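Local coordinates for ABC transporter, periplasmic substrate-binding protein (Vibrio cholerae O1 biovar eltor, PDB 1TWY) that probably binds phosphate in the periplasm and delivers it to an ABC-type membrane transporter for uptake into the cell, at residues Q51-T56 / T252-A257. Sequence-based numbering, arbitrary orientation.
Sequences QQHPET and TKEFIA
His-53 and Glu-254 make this surface contact by themselves, the imidazole and the carboxylate approaching from opposite directions. NE2 of His-53 donates to OE2 of Glu-254 across 2.6 Å, but the bond is weak because the N-H...O angle is only 123°. The oxygen lies near the ring plane but is displaced along the edge toward CD2, with CD2 of His-53 3.0 Å from OE2 of Glu-254 and CE1 of His-53 3.8 Å from the same oxygen. Ring and carboxylate planes stand 75° apart; the oxygen meets the ring at its edge, but NE2 lies well out of the carboxylate plane. Glu-254 spans the gap with a nearly straight chain: CG is anti to the backbone N (chi1 -169°), and the extension continues beyond it to carry the carboxylate out from helix 250-260. In the periplasmic-binding-protein fold, this pair joins the C-terminal end of helix 36-52 to a helix far along the sequence, at the outer end of the lobe containing both chain ends, the centre of the contact lying about 26 Å from the centre of the chain. His-53 is the first residue to leave the helical conformation. It opens a type I beta turn to Thr-56, closed by Thr-56 N bonding to His-53 O at 3.0 Å, which leads the chain into strand 57-62. The imidazole is held from its own helix as well: ND1 bonds to the carbonyl O of Tyr-49, and the ring stacks on that of Tyr-49. With both nitrogens facing oxygen acceptors and a carboxylate beside NE2, a protonated imidazolium would probably be stabilised. Tyr-49 also touches Glu-254 and meets Phe-255 edge-to-face, while Phe-255 and Ile-256 turn inward onto Ile-79 of strand 79-82.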
loop_
_atom_site.group_PDB
_atom_site.type_symbol
_atom_site.label_atom_id
_atom_site.label_comp_id
_atom_site.label_asym_id
_atom_site.label_seq_id
_atom_site.Cartn_x
_atom_site.Cartn_y
_atom_site.Cartn_z
ATOM N N GLN A 51 -3.187 0.169 26.775
ATOM C CA GLN A 51 -2.374 0.585 27.930
ATOM C C GLN A 51 -3.001 1.764 28.714
ATOM O O GLN A 51 -3.094 1.718 29.941
ATOM C CB GLN A 51 -0.935 0.957 27.494
ATOM C CG GLN A 51 -0.482 2.417 27.876
ATOM C CD GLN A 51 0.906 2.816 27.338
ATOM O OE1 GLN A 51 1.543 2.050 26.599
ATOM N NE2 GLN A 51 1.369 4.023 27.713
ATOM N N GLN A 52 -3.424 2.811 28.021
ATOM C CA GLN A 52 -3.988 3.984 28.693
ATOM C C GLN A 52 -5.491 3.832 28.987
ATOM O O GLN A 52 -6.015 4.539 29.849
ATOM C CB GLN A 52 -3.696 5.323 27.942
ATOM C CG GLN A 52 -3.261 5.249 26.421
ATOM C CD GLN A 52 -3.025 6.654 25.750
ATOM O OE1 GLN A 52 -1.901 7.175 25.816
ATOM N NE2 GLN A 52 -4.084 7.251 25.111
ATOM N N HIS A 53 -6.187 2.908 28.300
ATOM C CA HIS A 53 -7.634 2.663 28.514
ATOM C C HIS A 53 -7.929 1.146 28.674
ATOM O O HIS A 53 -8.473 0.492 27.716
ATOM C CB HIS A 53 -8.474 3.225 27.329
ATOM C CG HIS A 53 -8.272 4.694 27.041
ATOM N ND1 HIS A 53 -7.131 5.196 26.442
ATOM C CD2 HIS A 53 -9.108 5.748 27.198
ATOM C CE1 HIS A 53 -7.255 6.508 26.293
ATOM N NE2 HIS A 53 -8.442 6.866 26.750
ATOM N N PRO A 54 -7.488 0.545 29.781
ATOM C CA PRO A 54 -7.454 -0.928 29.895
ATOM C C PRO A 54 -8.811 -1.597 29.850
ATOM O O PRO A 54 -8.901 -2.733 29.417
ATOM C CB PRO A 54 -6.677 -1.206 31.192
ATOM C CG PRO A 54 -6.830 0.067 31.993
ATOM C CD PRO A 54 -6.911 1.204 30.971
ATOM N N GLU A 55 -9.871 -0.870 30.166
ATOM C CA GLU A 55 -11.212 -1.441 29.962
ATOM C C GLU A 55 -11.858 -1.331 28.538
ATOM O O GLU A 55 -13.058 -1.690 28.364
ATOM C CB GLU A 55 -12.142 -0.892 31.054
ATOM C CG GLU A 55 -11.671 -1.261 32.484
ATOM C CD GLU A 55 -11.513 -2.768 32.700
ATOM O OE1 GLU A 55 -12.473 -3.558 32.408
ATOM O OE2 GLU A 55 -10.433 -3.182 33.166
ATOM N N THR A 56 -11.128 -0.916 27.494
ATOM C CA THR A 56 -11.781 -0.961 26.169
ATOM C C THR A 56 -10.956 -1.769 25.218
ATOM O O THR A 56 -9.790 -1.444 25.004
ATOM C CB THR A 56 -12.174 0.446 25.677
ATOM O OG1 THR A 56 -11.460 1.454 26.372
ATOM C CG2 THR A 56 -13.570 0.777 26.160
ATOM N N THR A 252 -15.747 5.247 20.426
ATOM C CA THR A 252 -15.313 5.467 19.037
ATOM C C THR A 252 -14.681 6.888 18.853
ATOM O O THR A 252 -13.540 7.019 18.365
ATOM C CB THR A 252 -16.495 5.238 18.070
ATOM O OG1 THR A 252 -16.946 3.869 18.142
ATOM C CG2 THR A 252 -16.025 5.382 16.601
ATOM N N LYS A 253 -15.355 7.955 19.290
ATOM C CA LYS A 253 -14.791 9.296 19.123
ATOM C C LYS A 253 -13.438 9.459 19.849
ATOM O O LYS A 253 -12.494 10.026 19.338
ATOM C CB LYS A 253 -15.816 10.355 19.586
ATOM C CG LYS A 253 -17.035 10.341 18.657
ATOM C CD LYS A 253 -17.899 11.644 18.651
ATOM C CE LYS A 253 -18.283 12.138 20.034
ATOM N NZ LYS A 253 -19.689 12.713 20.020
ATOM N N GLU A 254 -13.314 8.899 21.035
ATOM C CA GLU A 254 -12.081 8.901 21.756
ATOM C C GLU A 254 -10.925 8.127 21.039
ATOM O O GLU A 254 -9.783 8.589 21.035
ATOM C CB GLU A 254 -12.328 8.363 23.164
ATOM C CG GLU A 254 -11.188 8.536 24.114
ATOM C CD GLU A 254 -11.581 8.262 25.591
ATOM O OE1 GLU A 254 -12.792 8.093 25.927
ATOM O OE2 GLU A 254 -10.659 8.216 26.422
ATOM N N PHE A 255 -11.233 6.991 20.453
ATOM C CA PHE A 255 -10.188 6.286 19.696
ATOM C C PHE A 255 -9.789 7.086 18.423
ATOM O O PHE A 255 -8.559 7.208 18.083
ATOM C CB PHE A 255 -10.625 4.864 19.329
ATOM C CG PHE A 255 -9.520 4.060 18.781
ATOM C CD1 PHE A 255 -8.394 3.781 19.545
ATOM C CD2 PHE A 255 -9.560 3.590 17.470
ATOM C CE1 PHE A 255 -7.376 3.070 19.058
ATOM C CE2 PHE A 255 -8.503 2.868 16.945
ATOM C CZ PHE A 255 -7.438 2.587 17.705
ATOM N N ILE A 256 -10.759 7.625 17.730
ATOM C CA ILE A 256 -10.491 8.478 16.558
ATOM C C ILE A 256 -9.606 9.679 16.906
ATOM O O ILE A 256 -8.537 9.936 16.257
ATOM C CB ILE A 256 -11.804 8.939 15.897
ATOM C CG1 ILE A 256 -12.606 7.745 15.370
ATOM C CG2 ILE A 256 -11.548 9.927 14.745
ATOM C CD1 ILE A 256 -12.083 7.196 14.032
ATOM N N ALA A 257 -9.945 10.391 17.989
ATOM C CA ALA A 257 -9.008 11.387 18.497
ATOM C C ALA A 257 -7.552 10.980 18.743
ATOM O O ALA A 257 -6.604 11.682 18.358
ATOM C CB ALA A 257 -9.556 12.040 19.865
#